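PDB 3LDU: putative methylase from Clostridium difficile, which is probably an RNA-binding methyltransferase acting on guanines of ribosomal RNA, and holds GTP in a pocket of its methyltransferase domain. Local coordinates for residues M20-I25 and Y30-T35; W55-E60 and L187-P192; K72-L77 and Q115-K120. One frame throughout, in Å; residues are numbered along the deposited sequence.

Interaction 1: residues M20-I25 and Y30-T35; sequences MLAREI and YEIIKT
I25 meets Y30 and I32 through a single methyl, CG2: chi1 of -69° puts CG1 beside the backbone N and CG2 opposite it. This methyl touches CB of Y30, with I25 CG2 to Y30 CB at 3.9 Å. It also touches the ethyl arm of I32, where I25 CG2 to I32 CG1 measures 4.1 Å. Both neighbouring side chains cross the isoleucine at about a right angle. The side chain of I25 also packs on I40 and Y42 of strand 39-44.

I32 runs its ethyl arm out straight from the strand (chi2 178°) and ends on A22, three residues before I25 on the helix. Its CD1 presses on A22 CB at 3.4 Å, tighter than normal van der Waals contact. The same CD1 lies 3.5 Å from A22 O, a carbonyl whose hydrogen bond comes from T26 OG1.

The helix and strand belong to a split beta-alpha-beta unit of the ferredoxin-like domain. Strand 7-12 leads into helix 18-27, the chain returns as strand 31-36, parallel to the first, and strand 39-44 fits between the two. A classic beta bulge interrupts the returning strand where I33 and K34 both face T41.

Close to the turn between helix and strand, Y30 N donates to I25 O at 3.2 Å, with an N-H...O angle of 161°. Y30 thus touches I25 in two ways, by this amide bond and by the packing of its CB. Its ring then leads away from the helix, and the phenol OH reaches a hydrogen bond with D45 OD1. A glycerol molecule, probably from the crystallisation liquor, lies near I32.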
# COMPACT_ATOMS: atom_id res chain seq x y z
N MSE A 20 -3.72 3.76 9.37
CA MSE A 20 -2.43 3.08 9.37
C MSE A 20 -1.40 3.89 8.61
O MSE A 20 -0.28 4.03 9.05
CB MSE A 20 -2.52 1.69 8.75
CG MSE A 20 -3.25 0.69 9.61
SE MSE A 20 -5.17 0.86 9.46
CE MSE A 20 -5.51 2.40 8.39
N LEU A 21 -1.80 4.40 7.45
CA LEU A 21 -0.88 5.22 6.63
C LEU A 21 -0.48 6.50 7.37
O LEU A 21 0.68 6.91 7.36
CB LEU A 21 -1.51 5.57 5.29
CG LEU A 21 -0.68 6.45 4.32
CD1 LEU A 21 0.76 5.93 4.17
CD2 LEU A 21 -1.37 6.49 2.99
N ALA A 22 -1.44 7.14 8.02
CA ALA A 22 -1.15 8.36 8.76
C ALA A 22 -0.15 8.08 9.88
O ALA A 22 0.75 8.89 10.14
CB ALA A 22 -2.43 8.96 9.33
N ARG A 23 -0.30 6.93 10.52
CA ARG A 23 0.59 6.54 11.60
C ARG A 23 2.01 6.35 11.07
O ARG A 23 2.98 6.78 11.70
CB ARG A 23 0.05 5.25 12.23
CG ARG A 23 0.83 4.70 13.38
CD ARG A 23 0.14 3.42 13.84
NE ARG A 23 -1.25 3.65 14.24
CZ ARG A 23 -2.15 2.68 14.44
NH1 ARG A 23 -1.82 1.41 14.23
NH2 ARG A 23 -3.39 2.98 14.81
N GLU A 24 2.13 5.73 9.90
CA GLU A 24 3.45 5.51 9.28
C GLU A 24 4.12 6.85 8.95
O GLU A 24 5.32 7.03 9.17
CB GLU A 24 3.30 4.77 7.95
CG GLU A 24 2.91 3.30 8.03
CD GLU A 24 3.14 2.62 6.69
OE1 GLU A 24 4.16 1.92 6.56
OE2 GLU A 24 2.33 2.83 5.75
N ILE A 25 3.35 7.76 8.39
CA ILE A 25 3.85 9.08 8.02
C ILE A 25 4.30 9.84 9.26
O ILE A 25 5.36 10.47 9.28
CB ILE A 25 2.77 9.88 7.28
CG1 ILE A 25 2.52 9.25 5.91
CG2 ILE A 25 3.18 11.37 7.13
CD1 ILE A 25 1.24 9.76 5.22
N TYR A 30 6.85 13.29 9.87
CA TYR A 30 6.21 14.30 9.01
C TYR A 30 4.85 14.77 9.49
O TYR A 30 4.10 14.03 10.14
CB TYR A 30 6.12 13.82 7.57
CG TYR A 30 7.46 13.51 6.95
CD1 TYR A 30 8.53 14.38 7.14
CD2 TYR A 30 7.66 12.36 6.19
CE1 TYR A 30 9.77 14.12 6.59
CE2 TYR A 30 8.90 12.10 5.62
CZ TYR A 30 9.95 12.98 5.83
OH TYR A 30 11.19 12.75 5.28
N GLU A 31 4.54 16.01 9.14
CA GLU A 31 3.29 16.65 9.52
C GLU A 31 2.17 16.30 8.54
O GLU A 31 2.30 16.51 7.33
CB GLU A 31 3.49 18.17 9.55
CG GLU A 31 2.24 18.94 9.97
CD GLU A 31 2.39 20.44 9.77
OE1 GLU A 31 3.41 20.87 9.19
OE2 GLU A 31 1.47 21.18 10.18
N ILE A 32 1.07 15.78 9.07
CA ILE A 32 -0.11 15.52 8.25
C ILE A 32 -0.98 16.77 8.08
O ILE A 32 -1.43 17.36 9.06
CB ILE A 32 -0.95 14.38 8.85
CG1 ILE A 32 -0.14 13.09 8.81
CG2 ILE A 32 -2.27 14.23 8.09
CD1 ILE A 32 -0.82 11.91 9.39
N ILE A 33 -1.19 17.15 6.82
CA ILE A 33 -1.92 18.36 6.48
C ILE A 33 -3.41 18.11 6.31
O ILE A 33 -4.24 18.92 6.73
CB ILE A 33 -1.37 18.97 5.15
CG1 ILE A 33 0.03 19.54 5.38
CG2 ILE A 33 -2.31 20.02 4.60
CD1 ILE A 33 0.15 20.28 6.70
N LYS A 34 -3.75 17.00 5.68
CA LYS A 34 -5.14 16.69 5.38
C LYS A 34 -5.31 15.19 5.31
O LYS A 34 -4.50 14.51 4.69
CB LYS A 34 -5.53 17.31 4.04
CG LYS A 34 -7.02 17.34 3.75
CD LYS A 34 -7.27 17.82 2.32
CE LYS A 34 -6.31 18.94 1.92
NZ LYS A 34 -6.29 19.19 0.44
N THR A 35 -6.35 14.68 5.97
CA THR A 35 -6.72 13.27 5.88
C THR A 35 -8.09 13.16 5.21
O THR A 35 -9.07 13.72 5.71
CB THR A 35 -6.77 12.59 7.26
OG1 THR A 35 -5.49 12.68 7.89
CG2 THR A 35 -7.14 11.11 7.11

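Interaction 2: residues W55-E60 and L187-P192; sequences WLRCAE and LIYLTP
With chi1 at -79°, Y189 swings its ring off helix 181-189 toward the loop of R57 and C58, carrying the phenol oxygen to the arginine and one ring edge to the cysteine. R57 starts with CG opposite its carbonyl carbon and then runs extended from CG to NE, passing the end of the phenol at about a right angle. The closest approach is R57 CD to Y189 OH at 3.1 Å, and R57 CG lies 3.6 Å from Y189 OH. The phenol oxygen also sits at the edge of the guanidinium, in its plane, with R57 NE 3.2 Å from Y189 OH. Guanidinium and ring planes are turned 67° apart.

The contact joins two parts of the fold: the loop after helix 48-55 belongs to the ferredoxin-like domain, whereas Y189 belongs to the methyltransferase domain, more than a hundred residues later. Beside the arginine, C58 makes a sulfur-aromatic contact with the ring. Its SG lies 4.8 Å from the Y189 centroid and 83° off the ring normal, so the sulfur faces the ring edge. There C58 SG is 3.7 Å from Y189 CD2 and 3.8 Å from Y189 CE2, nearly even between the two carbons.

Stronger polar partners lie beyond the two segments. Y189 OH is hydrogen-bonded to E24 OE1 of helix 18-27, which fixes the far end of the ring, while R57 NH1 donates to M220 O, which ties down the guanidinium, with M215 and I216 of helix 208-217 packed against the same side chain.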
# COMPACT_ATOMS: atom_id res chain seq x y z
N TRP A 55 9.94 3.82 2.72
CA TRP A 55 9.48 3.32 4.01
C TRP A 55 7.98 3.06 4.13
O TRP A 55 7.56 2.23 4.94
CB TRP A 55 9.93 4.27 5.14
CG TRP A 55 11.38 4.10 5.49
CD1 TRP A 55 12.43 4.92 5.13
CD2 TRP A 55 11.95 3.01 6.22
NE1 TRP A 55 13.61 4.40 5.62
CE2 TRP A 55 13.35 3.24 6.29
CE3 TRP A 55 11.42 1.87 6.84
CZ2 TRP A 55 14.21 2.37 6.95
CZ3 TRP A 55 12.28 1.01 7.49
CH2 TRP A 55 13.66 1.26 7.54
N LEU A 56 7.15 3.76 3.35
CA LEU A 56 5.71 3.59 3.54
C LEU A 56 5.20 2.25 3.00
O LEU A 56 5.36 1.94 1.81
CB LEU A 56 4.95 4.77 2.89
CG LEU A 56 5.26 6.13 3.50
CD1 LEU A 56 4.50 7.22 2.71
CD2 LEU A 56 4.89 6.17 4.98
N ARG A 57 4.57 1.45 3.88
CA ARG A 57 4.06 0.13 3.51
C ARG A 57 2.60 0.14 3.11
O ARG A 57 2.14 -0.79 2.46
CB ARG A 57 4.24 -0.85 4.68
CG ARG A 57 5.64 -0.88 5.24
CD ARG A 57 5.80 -1.92 6.33
NE ARG A 57 7.05 -1.73 7.07
CZ ARG A 57 8.18 -2.34 6.78
NH1 ARG A 57 8.23 -3.20 5.76
NH2 ARG A 57 9.27 -2.09 7.50
N CYS A 58 1.87 1.19 3.49
CA CYS A 58 0.43 1.26 3.21
C CYS A 58 0.03 2.27 2.14
O CYS A 58 -1.14 2.42 1.82
CB CYS A 58 -0.33 1.52 4.51
SG CYS A 58 -0.16 0.13 5.68
N ALA A 59 1.02 2.98 1.59
CA ALA A 59 0.77 3.93 0.52
C ALA A 59 0.77 3.22 -0.82
O ALA A 59 1.60 2.35 -1.06
CB ALA A 59 1.87 5.01 0.51
N GLU A 60 -0.15 3.59 -1.71
CA GLU A 60 -0.15 2.98 -3.04
C GLU A 60 0.85 3.69 -3.94
O GLU A 60 1.29 3.13 -4.94
CB GLU A 60 -1.53 3.03 -3.68
CG GLU A 60 -2.59 2.28 -2.90
CD GLU A 60 -2.29 0.79 -2.80
OE1 GLU A 60 -1.84 0.19 -3.80
OE2 GLU A 60 -2.53 0.22 -1.71
N LEU A 187 -3.03 -4.87 7.60
CA LEU A 187 -3.59 -5.89 8.49
C LEU A 187 -2.65 -6.12 9.69
O LEU A 187 -3.10 -6.12 10.83
CB LEU A 187 -3.81 -7.19 7.73
CG LEU A 187 -5.18 -7.54 7.15
CD1 LEU A 187 -6.02 -6.32 6.75
CD2 LEU A 187 -5.07 -8.59 6.03
N ILE A 188 -1.36 -6.30 9.42
CA ILE A 188 -0.40 -6.49 10.50
C ILE A 188 -0.44 -5.32 11.49
O ILE A 188 -0.45 -5.50 12.71
CB ILE A 188 1.04 -6.63 10.00
CG1 ILE A 188 1.16 -7.73 8.93
CG2 ILE A 188 1.98 -6.93 11.18
CD1 ILE A 188 0.60 -9.06 9.37
N TYR A 189 -0.43 -4.11 10.93
CA TYR A 189 -0.43 -2.89 11.73
C TYR A 189 -1.68 -2.75 12.61
O TYR A 189 -1.65 -2.05 13.64
CB TYR A 189 -0.36 -1.68 10.80
CG TYR A 189 1.01 -1.35 10.24
CD1 TYR A 189 2.17 -1.58 10.97
CD2 TYR A 189 1.13 -0.73 9.01
CE1 TYR A 189 3.43 -1.22 10.43
CE2 TYR A 189 2.35 -0.38 8.48
CZ TYR A 189 3.49 -0.63 9.19
OH TYR A 189 4.70 -0.25 8.64
N LEU A 190 -2.78 -3.37 12.19
CA LEU A 190 -4.03 -3.33 12.96
C LEU A 190 -4.02 -4.30 14.13
O LEU A 190 -4.94 -4.31 14.93
CB LEU A 190 -5.24 -3.61 12.07
CG LEU A 190 -5.66 -2.46 11.16
CD1 LEU A 190 -6.55 -2.91 10.01
CD2 LEU A 190 -6.34 -1.36 11.97
N THR A 191 -2.97 -5.11 14.24
CA THR A 191 -2.84 -6.04 15.36
C THR A 191 -1.70 -5.64 16.28
O THR A 191 -0.86 -4.81 15.92
CB THR A 191 -2.54 -7.47 14.86
OG1 THR A 191 -1.15 -7.57 14.51
CG2 THR A 191 -3.43 -7.83 13.66
N PRO A 192 -1.65 -6.24 17.47
CA PRO A 192 -0.54 -5.98 18.40
C PRO A 192 0.68 -6.86 18.15
O PRO A 192 1.59 -6.85 18.97
CB PRO A 192 -1.14 -6.30 19.77
CG PRO A 192 -2.60 -6.62 19.53
CD PRO A 192 -2.73 -7.01 18.11

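Interaction 3: residues K72-L77 and Q115-K120; sequences KSFDEL and QAIVKK
I117 is the bump of this contact, and the hollow it fills lies between F74 and L77, three residues apart on helix 74-82. Its two branches part company at CB. CG1, set opposite the carbonyl carbon (chi1 -71°), goes to the phenylalanine, with I117 CG1 to F74 CD1 at 3.9 Å; it approaches the ring obliquely. The methyl CG2 turns to the leucine instead, with I117 CG2 to L77 CD2 at 3.9 Å, and at the same distance I117 CG2 also rests on the backbone oxygen F74 O. F78, on the next turn, touches I117 as well.

L77 directs its CB toward the opposing helix, with CG opposite its own backbone N (chi1 172°), and both methyls of its fork make contact. One prong, CD2, takes the isoleucine; the other, CD1, lies against V118, with L77 CD1 to V118 CG2 at 4.0 Å. The leucine thus fills the notch between neighbouring side chains I117 and V118, crossing the valine at about a right angle. F74 is the outer wall of the hollow, and its ring continues onto V114 and L108.

Both helices belong to the THUMP domain, where helix 74-82 lies alongside the early turns of helix 111-129. The start of the shorter helix is fastened by S73 at the N-cap, which accepts from E76 N at 3.0 Å. E76 returns a second tie: K72 N donates to E76 OE2 at 2.9 Å, nearly straight (174°) but from above the carboxylate plane.

Across the pair the touching groups are almost entirely hydrocarbon, so fit and burial rather than directed bonds hold the two segments together; polar ties such as the salt bridge of K119 with E138 lie outside this interface.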
# COMPACT_ATOMS: atom_id res chain seq x y z
N LYS A 72 -14.17 24.90 -13.23
CA LYS A 72 -15.51 24.46 -13.62
C LYS A 72 -15.68 24.41 -15.14
O LYS A 72 -16.72 23.97 -15.64
CB LYS A 72 -16.57 25.37 -12.99
CG LYS A 72 -16.67 25.23 -11.48
CD LYS A 72 -17.73 26.17 -10.91
CE LYS A 72 -17.80 26.11 -9.39
NZ LYS A 72 -18.43 24.86 -8.88
N SER A 73 -14.67 24.87 -15.87
CA SER A 73 -14.70 24.80 -17.32
C SER A 73 -13.32 24.43 -17.84
O SER A 73 -12.33 24.59 -17.14
CB SER A 73 -15.11 26.15 -17.90
OG SER A 73 -14.09 27.12 -17.67
N PHE A 74 -13.25 23.95 -19.08
CA PHE A 74 -11.96 23.64 -19.65
C PHE A 74 -11.09 24.89 -19.83
O PHE A 74 -9.88 24.84 -19.65
CB PHE A 74 -12.11 22.81 -20.93
CG PHE A 74 -12.60 21.40 -20.67
CD1 PHE A 74 -11.77 20.46 -20.09
CD2 PHE A 74 -13.91 21.04 -20.97
CE1 PHE A 74 -12.22 19.18 -19.83
CE2 PHE A 74 -14.37 19.76 -20.71
CZ PHE A 74 -13.52 18.83 -20.15
N ASP A 75 -11.71 26.03 -20.14
CA ASP A 75 -10.96 27.28 -20.19
C ASP A 75 -10.31 27.60 -18.83
O ASP A 75 -9.14 27.98 -18.76
CB ASP A 75 -11.86 28.44 -20.64
CG ASP A 75 -12.31 28.30 -22.09
OD1 ASP A 75 -11.55 27.74 -22.91
OD2 ASP A 75 -13.43 28.75 -22.42
N GLU A 76 -11.07 27.42 -17.75
CA GLU A 76 -10.54 27.68 -16.42
C GLU A 76 -9.42 26.69 -16.06
O GLU A 76 -8.40 27.07 -15.49
CB GLU A 76 -11.66 27.66 -15.38
CG GLU A 76 -11.24 28.17 -14.01
CD GLU A 76 -12.40 28.28 -13.02
OE1 GLU A 76 -12.22 28.96 -11.98
OE2 GLU A 76 -13.48 27.69 -13.27
N LEU A 77 -9.62 25.41 -16.39
CA LEU A 77 -8.59 24.39 -16.19
C LEU A 77 -7.30 24.76 -16.94
O LEU A 77 -6.20 24.70 -16.39
CB LEU A 77 -9.11 23.01 -16.65
CG LEU A 77 -8.09 21.86 -16.69
CD1 LEU A 77 -7.61 21.56 -15.28
CD2 LEU A 77 -8.69 20.60 -17.31
N GLN A 115 -6.98 15.47 -19.53
CA GLN A 115 -5.59 15.14 -19.82
C GLN A 115 -5.04 15.98 -20.96
O GLN A 115 -3.93 16.50 -20.87
CB GLN A 115 -5.42 13.66 -20.17
CG GLN A 115 -5.64 12.69 -19.00
CD GLN A 115 -5.57 11.24 -19.50
OE1 GLN A 115 -6.52 10.75 -20.10
NE2 GLN A 115 -4.43 10.58 -19.29
N ALA A 116 -5.82 16.11 -22.04
CA ALA A 116 -5.36 16.85 -23.21
C ALA A 116 -5.18 18.33 -22.89
O ALA A 116 -4.21 18.93 -23.31
CB ALA A 116 -6.34 16.70 -24.37
N ILE A 117 -6.13 18.91 -22.16
CA ILE A 117 -6.08 20.33 -21.83
C ILE A 117 -4.89 20.63 -20.91
O ILE A 117 -4.18 21.63 -21.09
CB ILE A 117 -7.40 20.83 -21.21
CG1 ILE A 117 -8.51 20.89 -22.27
CG2 ILE A 117 -7.22 22.20 -20.55
CD1 ILE A 117 -8.41 22.09 -23.21
N VAL A 118 -4.66 19.77 -19.92
CA VAL A 118 -3.52 19.94 -19.04
C VAL A 118 -2.21 19.81 -19.83
O VAL A 118 -1.29 20.61 -19.64
CB VAL A 118 -3.56 18.95 -17.83
CG1 VAL A 118 -2.22 18.88 -17.12
CG2 VAL A 118 -4.65 19.39 -16.85
N LYS A 119 -2.13 18.83 -20.73
CA LYS A 119 -0.97 18.70 -21.61
C LYS A 119 -0.71 20.01 -22.36
O LYS A 119 0.40 20.54 -22.35
CB LYS A 119 -1.17 17.55 -22.60
CG LYS A 119 0.03 17.32 -23.53
CD LYS A 119 1.25 16.84 -22.76
CE LYS A 119 2.44 16.58 -23.70
NZ LYS A 119 3.58 15.86 -23.05
N LYS A 120 -1.75 20.53 -22.99
CA LYS A 120 -1.61 21.77 -23.77
C LYS A 120 -1.12 22.92 -22.89
O LYS A 120 -0.23 23.69 -23.30
CB LYS A 120 -2.94 22.12 -24.44
CG LYS A 120 -2.90 23.35 -25.36
CD LYS A 120 -4.21 23.44 -26.14
CE LYS A 120 -4.82 24.82 -26.10
NZ LYS A 120 -6.31 24.76 -26.26

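Overall arrangement
Interactions 1 and 2 are neighbours, their centres about 12 Å apart, and E24 of helix 18-27 joins them: its OE1 lies 2.8 Å from R57 N and its OE2 2.8 Å from C58 N, both probable hydrogen bonds. The ferredoxin-like helix of interaction 1 is thereby bonded to the loop that meets the methyltransferase part in interaction 2. Interaction 2 lies toward the GTP pocket without touching its binding residues: the R57 side chain is about 11 Å from that of T208, and the C58 side chain about 11 Å from that of I179. Interaction 3 is remote, its centre about 31 Å from that of interaction 1 and about 37 Å from that of interaction 2, although its segments fall within the chain span that interaction 2 closes.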